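Local coordinates for mnemiopsin 1 (Mnemiopsis leidyi, PDB 5VP3), which probably emits light in a comb jelly when calcium binds its EF-hands, as a calcium-regulated photoprotein, at residues Thr42-Thr47 with Met53-Tyr58; Asp61-Leu66 with Asp133-Asp138; Ala125-Ala130 with His184-Phe189; Met151-Ala154 with Pro158-Ala161; Asp170-Lys173 with Leu177-Pro180. All blocks are in the same frame, centred on the assembly; numbering follows the deposited sequence. Where two conformers were deposited one is given.

Contacts 1, 2 and 5 each include residues of a different EF-hand loop occupied by a cadmium ion; contacts 3 and 4 are packing between helices or beside a linker. Contacts 1 and 5 lie on opposite sides of the chain's centre, their own centres about 31 Å apart. Helix 53-66 runs from the metal site of contact 1 to contact 2, where it meets helix 123-135, whose earlier turns enter contact 3. Contact 2 touches contact 4 through Met-63 SD and Met-151 CA, 3.7 Å apart. Met-151 SD also lies 3.8 Å from Phe-186 CE1 of contact 3. Contacts 3 and 5 share helix 179-190, with centres about 13 Å apart, and Leu-185 packs on Leu-177 between them.

Contact 1 (Thr42-Thr47 with Met53-Tyr58); sequences TFDLDT and MDEIMY. With CD (cadmium ion), chain B.
Metal coordination ties Asp-44 and Asp-46 to Glu-55 across this EF-hand loop, at its first, third and twelfth positions. Asp-44 OD1 binds the cadmium ion at 2.2 Å. Asp-46, its CG tucked between backbone N and carbonyl carbon (chi1 55°), brings OD1 to the metal too. Glu-55 uses both carboxylate oxygens, OE2 closer at 2.4 Å and OE1 longer at 2.8 Å, the two-oxygen grip usual for the last glutamate. Asp-48, Lys-50 through its carbonyl oxygen and a water complete the shell. Asp-46 OD1 and Glu-55 OE2 come within 2.8 Å, a crowding of acceptors that the cation would compensate, and the two carboxylate planes are turned 68° apart.

Hydrogen bonds set these ligands. Asp-46 N makes a weak bond to Glu-55 OE2, OE1 of the same glutamate receives Thr-52 N, and Asp-44 OD2 receives Gly-49 N. The metal-bound water donates to Asp-46 OD2.

Apolar contacts close the rest. Leu-45 and Glu-55 lie alongside, pointing opposite ways, Leu-45 CD1 3.6 Å from Glu-55 CA, and the same methyl reaches Tyr-58 CB at 4.0 Å. Ile-56 CD1 sits over one face of the Phe-43 ring, 4.0 Å from the centroid, in a CH-pi contact. Phe-43 also meets the Trp-59 ring, both Phe-43 and Ile-56 touch Met-51 in strand 50-51, and Ile-56 packs on Val-81 and Phe-85 of helix 71-87.

Contact 2 (Asp61-Leu66 with Asp133-Asp138); sequences DRMRQL and DVLDDD. With CD (cadmium ion), chain C.
Met-63 faces helix 123-135 with two parts of its bent side chain, CG against Val-134 and the terminal methyl against Leu-135. Its CG stands anti to the backbone N (chi1 -177°), which carries the chain out toward the other helix, and a turn at chi2 (67°) then swings the thioether across. Met-63 and Val-134 lie antiparallel, flank to flank, with Met-63 CG 4.0 Å from Val-134 CG1. Leu-135 is crossed at about a right angle: its CD1 lies 3.8 Å from Met-63 CE and 4.1 Å from Met-63 SD. An alanine at Met-63 would keep none of these carbon and sulfur contacts and is likely to open a gap between helices 53-66 and 123-135 beside Leu-135.

Farther along, a water joins the segments, donating to Leu-66 O at 3.1 Å and to Asp-137 OD2 at 2.7 Å. The other oxygen of Asp-137, OD1, accepts from Asn-68 N, so both carboxylate oxygens have a partner. Asp-136, beside it, belongs to the EF-hand loop and binds cadmium through OD1 together with Asp-140, Thr-142, Glu-147 and a water. With no direct hydrogen bond or salt bridge between the segments, the junction of the two helices relies on buried apolar surface, while its polar link is made through water near the edge of the metal-binding loop.

Contact 3 (Ala125-Ala130 with His184-Phe189); sequences ALLSNA and HLFRKF. With NI (nickel (II) ion), chain F.
A serine rather than an aliphatic side chain lies over one face of the Phe-186 ring: Ser-128 OG sits 3.9 Å above the ring plane, displaced toward the rim. With chi1 at 178° the hydroxyl swings opposite the backbone N, placing OG near the CG side of the ring, 3.9 Å from Phe-186 CG. The backbone comes closer still. Ser-128 CA is 3.6 Å from Phe-186 CD2 and makes an off-centre CH-pi contact, 4.1 Å from the Phe-186 ring centroid and 30° off its normal. The small serine is consistent with the close approach here, the CA atoms of Ser-128 and Phe-186 being 6.1 Å apart.

The two helices are the first and last of the C-terminal EF-hand pair, so this contact joins the entering helix of one helix-loop-helix unit to the exiting helix of the next. Leu-127 crosses Phe-186 at about a right angle, its CG 4.1 Å from Phe-186 CE2. Around the same ring come Tyr-131 and Trp-190, whose rings meet it obliquely, and Met-151 of helix 145-154. Replacing Phe-186 by an alanine would probably open a gap in this buried cluster, leaving Ser-128 and Leu-127 without the ring they pack on and the neighbouring aromatic groups freer to turn.

Two residues before Phe-186, His-184 sets its CB away from helix 123-135, and its ND1 binds a nickel ion at 2.0 Å.

Contact 4 (Met151-Ala154 with Pro158-Ala161); sequences MMKA and PQEA
The linker between the two helix-loop-helix units of the C-terminal EF-hand pair folds back here onto the helix it has just left, bringing Gln-159 beside Met-152 and Lys-153. Lys-153 and Gln-159 lie side by side and point the same way, both extended beyond CG. The amide nitrogen of Gln-159 rests along the aliphatic part of the lysine: NE2 of Gln-159 is 3.4 Å from Lys-153 CD and 3.6 Å from Lys-153 CB. These are van der Waals contacts between an amide and methylene groups, on an exposed side of the protein. A chi1 of 169° sets the lysine CG across from its own backbone N and sends the straight chain outward past the glutamine.

Met-152 meets the linker through its root, with CB 4.2 Å from Gln-159 CA and at the same distance from Pro-158 O. The Met-152 side chain, bent at chi2, also touches Ala-162 and Phe-165 of helix 161-169. The Pro-158 carbonyl is already engaged, accepting from Ala-161 N at 2.8 Å in the type I turn Pro-158 to Ala-161, which leads directly into the next helix. A short connection of this kind, passing from the exiting helix of one EF-hand to the entering helix of the next, is typical of paired EF-hands.

Contact 5 (Asp170-Lys173 with Leu177-Pro180); sequences DTDK and LERP. With CD (cadmium ion), chain D.
Asp-170, Leu-177 and Glu-178 carry this contact inside an EF-hand loop, where Asp-170 is the first ligand and Glu-178 occupies the ninth position. Asp-170 OD1 and Glu-178 OE1 bind the same cadmium ion, each at 2.2 Å, from positions 4.4 Å apart, so the cation probably offsets two nearby negative charges. Thr-174, the carbonyl oxygen of Lys-176 and Glu-181 are the other ligands. The second oxygen of Asp-170, OD2, accepts from Gly-175 N, which, with the metal bond through OD1, holds the rotation of that carboxylate.

Glu-178 reaches the metal by folding at its second torsion (chi2 77°), which turns the carboxylate back over the loop from the N-cap position of helix 179-190. Asp-172 comes at it from the opposite direction, the two carboxylate planes 73° apart.

Leu-177 turns its CB away from the metal-binding turn, yet CD2 returns to touch Asp-170, 3.8 Å from its N and 4.0 Å from its CB. This apolar side of the loop continues onto Phe-166 of helix 161-169 and Leu-182 of helix 179-190. The backbone of Leu-177 pairs with Val-143 of the preceding loop, the short cross-link usual in paired EF-hands, and Leu-177 O also accepts the hydroxyl of Tyr-132.

Contact 1 (Thr42-Thr47 with Met53-Tyr58)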
# COMPACT_ATOMS: atom_id res chain seq x y z
N THR A 42 12.51 -3.37 -5.27
CA THR A 42 11.97 -2.60 -6.38
C THR A 42 11.81 -1.14 -6.00
O THR A 42 12.03 -0.26 -6.84
CB THR A 42 10.64 -3.17 -6.82
OG1 THR A 42 10.79 -4.57 -7.10
CG2 THR A 42 10.16 -2.44 -8.04
N PHE A 43 11.40 -0.86 -4.75
CA PHE A 43 11.17 0.51 -4.30
C PHE A 43 12.49 1.23 -4.06
O PHE A 43 12.57 2.44 -4.23
CB PHE A 43 10.38 0.51 -2.99
CG PHE A 43 8.88 0.33 -3.15
CD1 PHE A 43 8.21 0.81 -4.24
CD2 PHE A 43 8.16 -0.30 -2.15
CE1 PHE A 43 6.82 0.64 -4.36
CE2 PHE A 43 6.78 -0.47 -2.25
CZ PHE A 43 6.11 0.02 -3.35
N ASP A 44 13.53 0.49 -3.66
CA ASP A 44 14.81 1.07 -3.27
C ASP A 44 15.56 1.44 -4.55
O ASP A 44 16.39 0.69 -5.08
CB ASP A 44 15.58 0.09 -2.40
CG ASP A 44 16.93 0.59 -2.03
OD1 ASP A 44 17.18 1.79 -2.26
OD2 ASP A 44 17.74 -0.22 -1.53
N LEU A 45 15.24 2.62 -5.09
CA LEU A 45 15.60 2.90 -6.48
C LEU A 45 17.11 3.00 -6.67
O LEU A 45 17.62 2.73 -7.76
CB LEU A 45 14.93 4.19 -6.96
CG LEU A 45 13.42 4.33 -6.75
CD1 LEU A 45 13.02 5.79 -6.89
CD2 LEU A 45 12.61 3.45 -7.72
N ASP A 46 17.84 3.39 -5.63
CA ASP A 46 19.28 3.53 -5.73
C ASP A 46 20.04 2.32 -5.17
O ASP A 46 21.27 2.30 -5.21
CB ASP A 46 19.71 4.82 -5.01
CG ASP A 46 19.23 4.89 -3.57
OD1 ASP A 46 18.73 3.86 -3.08
OD2 ASP A 46 19.34 5.99 -2.95
N THR A 47 19.32 1.32 -4.65
CA THR A 47 19.92 0.08 -4.15
C THR A 47 20.97 0.35 -3.06
O THR A 47 22.07 -0.20 -3.06
CB THR A 47 20.52 -0.73 -5.30
OG1 THR A 47 19.65 -0.64 -6.44
CG2 THR A 47 20.68 -2.20 -4.89
N MET A 53 10.98 8.23 1.44
CA MET A 53 9.75 8.75 0.86
C MET A 53 9.93 9.20 -0.57
O MET A 53 9.03 9.03 -1.41
CB MET A 53 9.24 9.92 1.68
CG MET A 53 8.46 9.52 2.88
SD MET A 53 7.02 8.48 2.56
CE MET A 53 6.33 8.76 4.24
N ASP A 54 11.07 9.82 -0.87
CA ASP A 54 11.30 10.25 -2.24
C ASP A 54 11.23 9.09 -3.21
O ASP A 54 10.66 9.20 -4.30
CB ASP A 54 12.64 10.97 -2.36
CG ASP A 54 12.50 12.42 -2.07
OD1 ASP A 54 12.03 13.16 -2.97
OD2 ASP A 54 12.81 12.80 -0.93
N GLU A 55 11.76 7.95 -2.80
CA GLU A 55 11.71 6.80 -3.68
C GLU A 55 10.29 6.26 -3.79
O GLU A 55 9.82 5.94 -4.88
CB GLU A 55 12.69 5.75 -3.15
CG GLU A 55 14.13 6.22 -3.18
CD GLU A 55 15.06 5.21 -2.51
OE1 GLU A 55 14.67 4.73 -1.43
OE2 GLU A 55 16.13 4.88 -3.07
N ILE A 56 9.58 6.20 -2.66
CA ILE A 56 8.18 5.73 -2.63
C ILE A 56 7.30 6.57 -3.56
O ILE A 56 6.43 6.04 -4.25
CB ILE A 56 7.66 5.78 -1.18
CG1 ILE A 56 8.32 4.72 -0.28
CG2 ILE A 56 6.16 5.66 -1.15
CD1 ILE A 56 8.28 3.34 -0.87
N MET A 57 7.49 7.89 -3.55
CA MET A 57 6.61 8.79 -4.28
C MET A 57 6.84 8.79 -5.79
O MET A 57 6.02 9.37 -6.52
CB MET A 57 6.77 10.21 -3.72
CG MET A 57 6.34 10.30 -2.27
SD MET A 57 4.65 9.73 -1.98
CE MET A 57 3.81 10.64 -3.27
N TYR A 58 7.89 8.13 -6.27
CA TYR A 58 8.09 7.99 -7.71
C TYR A 58 6.92 7.25 -8.36
O TYR A 58 6.56 7.52 -9.52
CB TYR A 58 9.43 7.28 -7.93
CG TYR A 58 9.71 6.75 -9.31
CD1 TYR A 58 10.36 7.52 -10.25
CD2 TYR A 58 9.39 5.46 -9.65
CE1 TYR A 58 10.64 7.03 -11.51
CE2 TYR A 58 9.68 4.96 -10.91
CZ TYR A 58 10.30 5.75 -11.83
OH TYR A 58 10.59 5.26 -13.07
CD CD B . 17.26 3.75 -1.33
O HOH W 1 17.74 5.86 -0.15

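Contact 2 (Asp61-Leu66 with Asp133-Asp138)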
# COMPACT_ATOMS: atom_id res chain seq x y z
N ASP A 61 3.61 9.32 -8.58
CA ASP A 61 3.87 10.37 -9.55
C ASP A 61 3.83 9.82 -10.97
O ASP A 61 3.37 10.50 -11.89
CB ASP A 61 5.20 11.08 -9.24
CG ASP A 61 5.49 12.21 -10.20
OD1 ASP A 61 4.84 13.29 -10.10
OD2 ASP A 61 6.35 11.99 -11.09
N ARG A 62 4.30 8.57 -11.18
CA ARG A 62 4.16 7.97 -12.51
C ARG A 62 2.69 7.68 -12.84
O ARG A 62 2.25 7.82 -13.99
CB ARG A 62 4.99 6.69 -12.60
CG ARG A 62 6.46 6.95 -12.93
CD ARG A 62 7.23 5.65 -13.14
NE ARG A 62 6.69 4.87 -14.25
CZ ARG A 62 7.07 3.63 -14.55
NH1 ARG A 62 8.00 3.02 -13.82
NH2 ARG A 62 6.54 2.99 -15.59
N MET A 63 1.91 7.30 -11.84
CA MET A 63 0.48 7.12 -12.05
C MET A 63 -0.12 8.41 -12.57
O MET A 63 -0.79 8.42 -13.61
CB MET A 63 -0.16 6.66 -10.73
CG MET A 63 -1.63 6.35 -10.79
SD MET A 63 -1.86 4.89 -11.81
CE MET A 63 -3.26 5.41 -12.79
N ARG A 64 0.20 9.53 -11.90
CA ARG A 64 -0.28 10.86 -12.30
C ARG A 64 0.04 11.15 -13.76
O ARG A 64 -0.79 11.72 -14.49
CB ARG A 64 0.37 11.92 -11.40
CG ARG A 64 0.07 13.35 -11.74
CD ARG A 64 0.79 14.32 -10.82
NE ARG A 64 2.21 14.43 -11.13
CZ ARG A 64 2.71 15.21 -12.09
NH1 ARG A 64 1.93 15.97 -12.83
NH2 ARG A 64 4.02 15.22 -12.31
N GLN A 65 1.23 10.76 -14.22
CA GLN A 65 1.63 11.08 -15.59
C GLN A 65 0.75 10.38 -16.61
O GLN A 65 0.52 10.93 -17.69
CB GLN A 65 3.07 10.66 -15.82
CG GLN A 65 4.10 11.43 -14.98
CD GLN A 65 5.51 10.90 -15.15
OE1 GLN A 65 5.93 10.59 -16.28
NE2 GLN A 65 6.27 10.77 -14.03
N LEU A 66 0.25 9.19 -16.28
CA LEU A 66 -0.45 8.35 -17.24
C LEU A 66 -1.94 8.62 -17.32
O LEU A 66 -2.61 8.01 -18.13
CB LEU A 66 -0.27 6.89 -16.89
CG LEU A 66 1.15 6.41 -17.12
CD1 LEU A 66 1.31 5.13 -16.41
CD2 LEU A 66 1.44 6.21 -18.57
N ASP A 133 -9.98 7.46 -7.50
CA ASP A 133 -10.35 8.60 -8.32
C ASP A 133 -9.27 8.91 -9.34
O ASP A 133 -9.56 9.40 -10.42
CB ASP A 133 -10.61 9.80 -7.41
CG ASP A 133 -11.77 9.57 -6.48
OD1 ASP A 133 -12.68 8.80 -6.84
OD2 ASP A 133 -11.76 10.17 -5.39
N VAL A 134 -8.01 8.68 -9.00
CA VAL A 134 -6.97 8.96 -9.97
C VAL A 134 -7.02 7.92 -11.10
O VAL A 134 -6.84 8.25 -12.28
CB VAL A 134 -5.62 9.01 -9.24
CG1 VAL A 134 -4.47 9.11 -10.19
CG2 VAL A 134 -5.60 10.20 -8.33
N LEU A 135 -7.28 6.66 -10.75
CA LEU A 135 -7.38 5.61 -11.76
C LEU A 135 -8.56 5.83 -12.68
O LEU A 135 -8.55 5.43 -13.84
CB LEU A 135 -7.53 4.23 -11.10
CG LEU A 135 -6.29 3.40 -10.75
CD1 LEU A 135 -5.41 4.17 -9.95
CD2 LEU A 135 -6.74 2.21 -9.94
N ASP A 136 -9.63 6.38 -12.15
CA ASP A 136 -10.85 6.53 -12.90
C ASP A 136 -10.69 7.66 -13.89
O ASP A 136 -11.32 8.67 -13.73
CB ASP A 136 -12.01 6.83 -11.97
CG ASP A 136 -13.29 7.13 -12.72
OD1 ASP A 136 -13.39 6.76 -13.91
OD2 ASP A 136 -14.20 7.76 -12.12
N ASP A 137 -9.87 7.49 -14.92
CA ASP A 137 -9.64 8.57 -15.88
C ASP A 137 -10.86 8.84 -16.75
O ASP A 137 -10.94 9.93 -17.32
CB ASP A 137 -8.44 8.18 -16.74
CG ASP A 137 -7.60 9.38 -17.21
OD1 ASP A 137 -7.71 10.51 -16.66
OD2 ASP A 137 -6.81 9.13 -18.15
N ASP A 138 -11.78 7.85 -16.84
CA ASP A 138 -13.09 7.96 -17.52
C ASP A 138 -13.93 9.09 -16.98
O ASP A 138 -14.80 9.61 -17.68
CB ASP A 138 -13.94 6.68 -17.31
CG ASP A 138 -13.64 5.60 -18.29
OD1 ASP A 138 -12.81 5.80 -19.21
OD2 ASP A 138 -14.23 4.53 -18.15
CD CD C . -13.59 4.78 -14.96
O HOH W 2 -5.41 6.94 -18.92
O HOH W 3 -14.59 2.94 -16.67

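Contact 3 (Ala125-Ala130 with His184-Phe189)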
# COMPACT_ATOMS: atom_id res chain seq x y z
N ALA A 125 -7.73 1.32 3.17
CA ALA A 125 -8.90 1.85 2.48
C ALA A 125 -8.69 3.29 2.08
O ALA A 125 -9.11 3.70 1.00
CB ALA A 125 -10.14 1.73 3.37
N LEU A 126 -8.05 4.07 2.94
CA LEU A 126 -7.68 5.44 2.57
C LEU A 126 -6.82 5.45 1.29
O LEU A 126 -7.03 6.27 0.39
CB LEU A 126 -6.92 6.10 3.74
CG LEU A 126 -6.13 7.39 3.46
CD1 LEU A 126 -7.07 8.57 3.26
CD2 LEU A 126 -5.20 7.73 4.57
N LEU A 127 -5.81 4.59 1.23
CA LEU A 127 -4.95 4.55 0.04
C LEU A 127 -5.74 4.12 -1.19
O LEU A 127 -5.61 4.70 -2.27
CB LEU A 127 -3.80 3.59 0.30
CG LEU A 127 -2.73 3.36 -0.76
CD1 LEU A 127 -1.92 4.57 -0.88
CD2 LEU A 127 -1.84 2.20 -0.40
N SER A 128 -6.61 3.13 -1.04
CA SER A 128 -7.36 2.63 -2.19
C SER A 128 -8.34 3.67 -2.70
O SER A 128 -8.44 3.88 -3.92
CB SER A 128 -8.09 1.35 -1.78
OG SER A 128 -8.86 0.83 -2.83
N ASN A 129 -9.07 4.34 -1.81
CA ASN A 129 -10.05 5.33 -2.24
C ASN A 129 -9.42 6.59 -2.82
O ASN A 129 -10.05 7.27 -3.66
CB ASN A 129 -10.98 5.65 -1.07
CG ASN A 129 -12.01 4.53 -0.86
OD1 ASN A 129 -12.61 4.05 -1.81
ND2 ASN A 129 -12.18 4.09 0.37
N ALA A 130 -8.18 6.91 -2.44
CA ALA A 130 -7.51 8.02 -3.11
C ALA A 130 -7.03 7.63 -4.49
O ALA A 130 -7.12 8.42 -5.45
CB ALA A 130 -6.34 8.51 -2.27
N HIS A 184 -10.60 -4.37 -1.62
CA HIS A 184 -10.24 -5.78 -1.55
C HIS A 184 -8.91 -6.01 -2.27
O HIS A 184 -8.00 -6.67 -1.74
CB HIS A 184 -11.35 -6.65 -2.16
CG HIS A 184 -10.98 -8.11 -2.30
ND1 HIS A 184 -11.43 -9.08 -1.43
CD2 HIS A 184 -10.20 -8.75 -3.21
CE1 HIS A 184 -10.94 -10.26 -1.80
NE2 HIS A 184 -10.19 -10.08 -2.88
N LEU A 185 -8.79 -5.47 -3.49
CA LEU A 185 -7.58 -5.66 -4.30
C LEU A 185 -6.36 -5.07 -3.63
O LEU A 185 -5.27 -5.67 -3.62
CB LEU A 185 -7.81 -5.00 -5.64
CG LEU A 185 -6.87 -5.34 -6.76
CD1 LEU A 185 -7.60 -5.07 -8.08
CD2 LEU A 185 -5.58 -4.52 -6.69
N PHE A 186 -6.51 -3.87 -3.06
CA PHE A 186 -5.38 -3.18 -2.42
C PHE A 186 -4.97 -3.86 -1.12
O PHE A 186 -3.79 -3.84 -0.76
CB PHE A 186 -5.74 -1.71 -2.18
CG PHE A 186 -5.28 -0.75 -3.28
CD1 PHE A 186 -5.55 -0.99 -4.61
CD2 PHE A 186 -4.62 0.39 -2.96
CE1 PHE A 186 -5.13 -0.10 -5.59
CE2 PHE A 186 -4.20 1.26 -3.94
CZ PHE A 186 -4.46 1.00 -5.26
N ARG A 187 -5.89 -4.45 -0.42
CA ARG A 187 -5.55 -5.22 0.74
C ARG A 187 -4.62 -6.37 0.37
O ARG A 187 -3.68 -6.60 1.03
CB ARG A 187 -6.75 -5.73 1.49
CG ARG A 187 -7.61 -4.68 2.10
CD ARG A 187 -8.64 -5.21 3.06
NE ARG A 187 -8.60 -4.38 4.20
CZ ARG A 187 -8.15 -4.76 5.36
NH1 ARG A 187 -7.79 -5.98 5.56
NH2 ARG A 187 -8.10 -3.87 6.30
N LYS A 188 -4.90 -7.04 -0.72
CA LYS A 188 -4.00 -8.09 -1.19
C LYS A 188 -2.69 -7.51 -1.72
O LYS A 188 -1.60 -7.98 -1.37
CB LYS A 188 -4.67 -8.92 -2.29
CG LYS A 188 -5.92 -9.68 -1.84
CD LYS A 188 -5.61 -10.70 -0.79
CE LYS A 188 -6.86 -11.47 -0.36
NZ LYS A 188 -6.79 -11.87 1.07
N PHE A 189 -2.78 -6.50 -2.58
CA PHE A 189 -1.58 -5.99 -3.25
C PHE A 189 -0.59 -5.42 -2.24
O PHE A 189 0.62 -5.58 -2.39
CB PHE A 189 -2.00 -4.95 -4.32
CG PHE A 189 -0.90 -4.57 -5.32
CD1 PHE A 189 -0.62 -5.36 -6.44
CD2 PHE A 189 -0.16 -3.38 -5.16
CE1 PHE A 189 0.39 -5.00 -7.38
CE2 PHE A 189 0.84 -3.01 -6.09
CZ PHE A 189 1.11 -3.82 -7.20
NI NI F . -13.02 -9.15 -0.16

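Contact 4 (Met151-Ala154 with Pro158-Ala161)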
# COMPACT_ATOMS: atom_id res chain seq x y z
N MET A 151 -2.58 1.38 -14.02
CA MET A 151 -1.91 1.29 -12.73
C MET A 151 -0.79 0.27 -12.75
O MET A 151 0.24 0.44 -12.08
CB MET A 151 -2.90 0.93 -11.63
CG MET A 151 -2.27 1.08 -10.25
SD MET A 151 -3.23 0.51 -8.83
CE MET A 151 -2.87 -1.21 -8.82
N MET A 152 -1.00 -0.85 -13.44
CA MET A 152 0.05 -1.85 -13.55
C MET A 152 1.26 -1.27 -14.28
O MET A 152 2.41 -1.46 -13.86
CB MET A 152 -0.47 -3.07 -14.30
CG MET A 152 -1.67 -3.74 -13.64
SD MET A 152 -1.19 -4.18 -11.97
CE MET A 152 -2.73 -4.69 -11.21
N LYS A 153 1.01 -0.54 -15.36
CA LYS A 153 2.10 0.05 -16.13
C LYS A 153 2.90 1.02 -15.28
O LYS A 153 4.13 0.99 -15.27
CB LYS A 153 1.51 0.74 -17.35
CG LYS A 153 2.45 1.62 -18.13
CD LYS A 153 1.80 2.00 -19.46
CE LYS A 153 2.59 3.07 -20.20
NZ LYS A 153 2.00 3.36 -21.54
N ALA A 154 2.21 1.89 -14.53
CA ALA A 154 2.89 2.82 -13.64
C ALA A 154 3.73 2.10 -12.61
O ALA A 154 4.76 2.62 -12.17
CB ALA A 154 1.88 3.71 -12.93
N PRO A 158 3.44 -6.26 -15.25
CA PRO A 158 2.99 -6.53 -16.62
C PRO A 158 1.48 -6.35 -16.72
O PRO A 158 0.73 -6.83 -15.87
CB PRO A 158 3.40 -7.98 -16.86
CG PRO A 158 4.33 -8.32 -15.75
CD PRO A 158 3.95 -7.48 -14.60
N GLN A 159 1.04 -5.67 -17.79
CA GLN A 159 -0.35 -5.24 -17.88
C GLN A 159 -1.32 -6.42 -17.88
O GLN A 159 -2.51 -6.23 -17.62
CB GLN A 159 -0.54 -4.37 -19.12
CG GLN A 159 0.25 -3.08 -19.04
CD GLN A 159 -0.21 -2.00 -20.00
OE1 GLN A 159 -1.35 -1.99 -20.47
NE2 GLN A 159 0.69 -1.06 -20.30
N GLU A 160 -0.83 -7.64 -18.14
CA GLU A 160 -1.66 -8.83 -18.07
C GLU A 160 -1.95 -9.28 -16.63
O GLU A 160 -2.90 -10.05 -16.43
CB GLU A 160 -0.99 -9.99 -18.84
CG GLU A 160 0.47 -10.32 -18.44
CD GLU A 160 1.19 -11.22 -19.46
OE1 GLU A 160 0.54 -12.13 -20.03
OE2 GLU A 160 2.40 -11.00 -19.69
N ALA A 161 -1.18 -8.85 -15.64
CA ALA A 161 -1.59 -9.12 -14.27
C ALA A 161 -2.95 -8.49 -13.96
O ALA A 161 -3.70 -9.00 -13.13
CB ALA A 161 -0.54 -8.62 -13.28

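Contact 5 (Asp170-Lys173 with Leu177-Pro180)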
# COMPACT_ATOMS: atom_id res chain seq x y z
N ASP A 170 -13.78 -8.34 -9.02
CA ASP A 170 -15.08 -7.91 -9.55
C ASP A 170 -16.10 -9.03 -9.35
O ASP A 170 -16.60 -9.65 -10.28
CB ASP A 170 -14.98 -7.56 -11.02
CG ASP A 170 -16.31 -7.17 -11.64
OD1 ASP A 170 -17.22 -6.70 -10.91
OD2 ASP A 170 -16.41 -7.30 -12.88
N THR A 171 -16.38 -9.31 -8.09
CA THR A 171 -17.28 -10.42 -7.78
C THR A 171 -18.74 -10.05 -8.06
O THR A 171 -19.58 -10.95 -8.14
CB THR A 171 -17.10 -10.81 -6.31
OG1 THR A 171 -17.23 -9.65 -5.52
CG2 THR A 171 -15.73 -11.42 -6.05
N ASP A 172 -19.01 -8.74 -8.08
CA ASP A 172 -20.16 -8.06 -8.67
C ASP A 172 -20.51 -8.53 -10.07
O ASP A 172 -21.66 -8.39 -10.51
CB ASP A 172 -19.80 -6.53 -8.79
CG ASP A 172 -20.56 -5.68 -7.88
OD1 ASP A 172 -21.56 -6.18 -7.32
OD2 ASP A 172 -20.19 -4.51 -7.70
N LYS A 173 -19.51 -8.92 -10.84
CA LYS A 173 -19.70 -9.11 -12.27
C LYS A 173 -20.26 -7.84 -12.94
O LYS A 173 -21.11 -7.91 -13.83
CB LYS A 173 -20.59 -10.32 -12.53
CG LYS A 173 -20.03 -11.68 -11.98
CD LYS A 173 -18.66 -11.98 -12.49
CE LYS A 173 -18.17 -13.31 -11.98
NZ LYS A 173 -16.79 -13.63 -12.52
N LEU A 177 -14.49 -2.29 -11.16
CA LEU A 177 -14.20 -2.34 -9.73
C LEU A 177 -14.85 -1.14 -9.07
O LEU A 177 -14.44 -0.00 -9.31
CB LEU A 177 -12.71 -2.35 -9.46
CG LEU A 177 -11.94 -3.50 -10.03
CD1 LEU A 177 -10.45 -3.32 -9.69
CD2 LEU A 177 -12.46 -4.81 -9.51
N GLU A 178 -15.90 -1.38 -8.29
CA GLU A 178 -16.44 -0.36 -7.41
C GLU A 178 -15.52 -0.22 -6.19
O GLU A 178 -14.62 -1.03 -5.97
CB GLU A 178 -17.88 -0.75 -7.02
CG GLU A 178 -18.86 -0.75 -8.23
CD GLU A 178 -18.77 -1.94 -9.17
OE1 GLU A 178 -18.37 -3.07 -8.75
OE2 GLU A 178 -19.11 -1.74 -10.37
N ARG A 179 -15.75 0.82 -5.37
CA ARG A 179 -14.77 1.19 -4.36
C ARG A 179 -14.46 0.06 -3.37
O ARG A 179 -13.28 -0.08 -3.00
CB ARG A 179 -15.22 2.47 -3.63
CG ARG A 179 -15.10 3.74 -4.50
CD ARG A 179 -15.51 5.06 -3.81
NE ARG A 179 -15.34 6.20 -4.72
CZ ARG A 179 -16.26 6.62 -5.59
NH1 ARG A 179 -17.44 6.03 -5.67
NH2 ARG A 179 -16.00 7.65 -6.40
N PRO A 180 -15.42 -0.76 -2.92
CA PRO A 180 -15.06 -1.89 -2.03
C PRO A 180 -14.27 -2.97 -2.71
O PRO A 180 -13.54 -3.72 -2.06
CB PRO A 180 -16.43 -2.41 -1.56
CG PRO A 180 -17.41 -1.29 -1.83
CD PRO A 180 -16.87 -0.60 -3.06
CD CD D . -17.76 -4.92 -9.67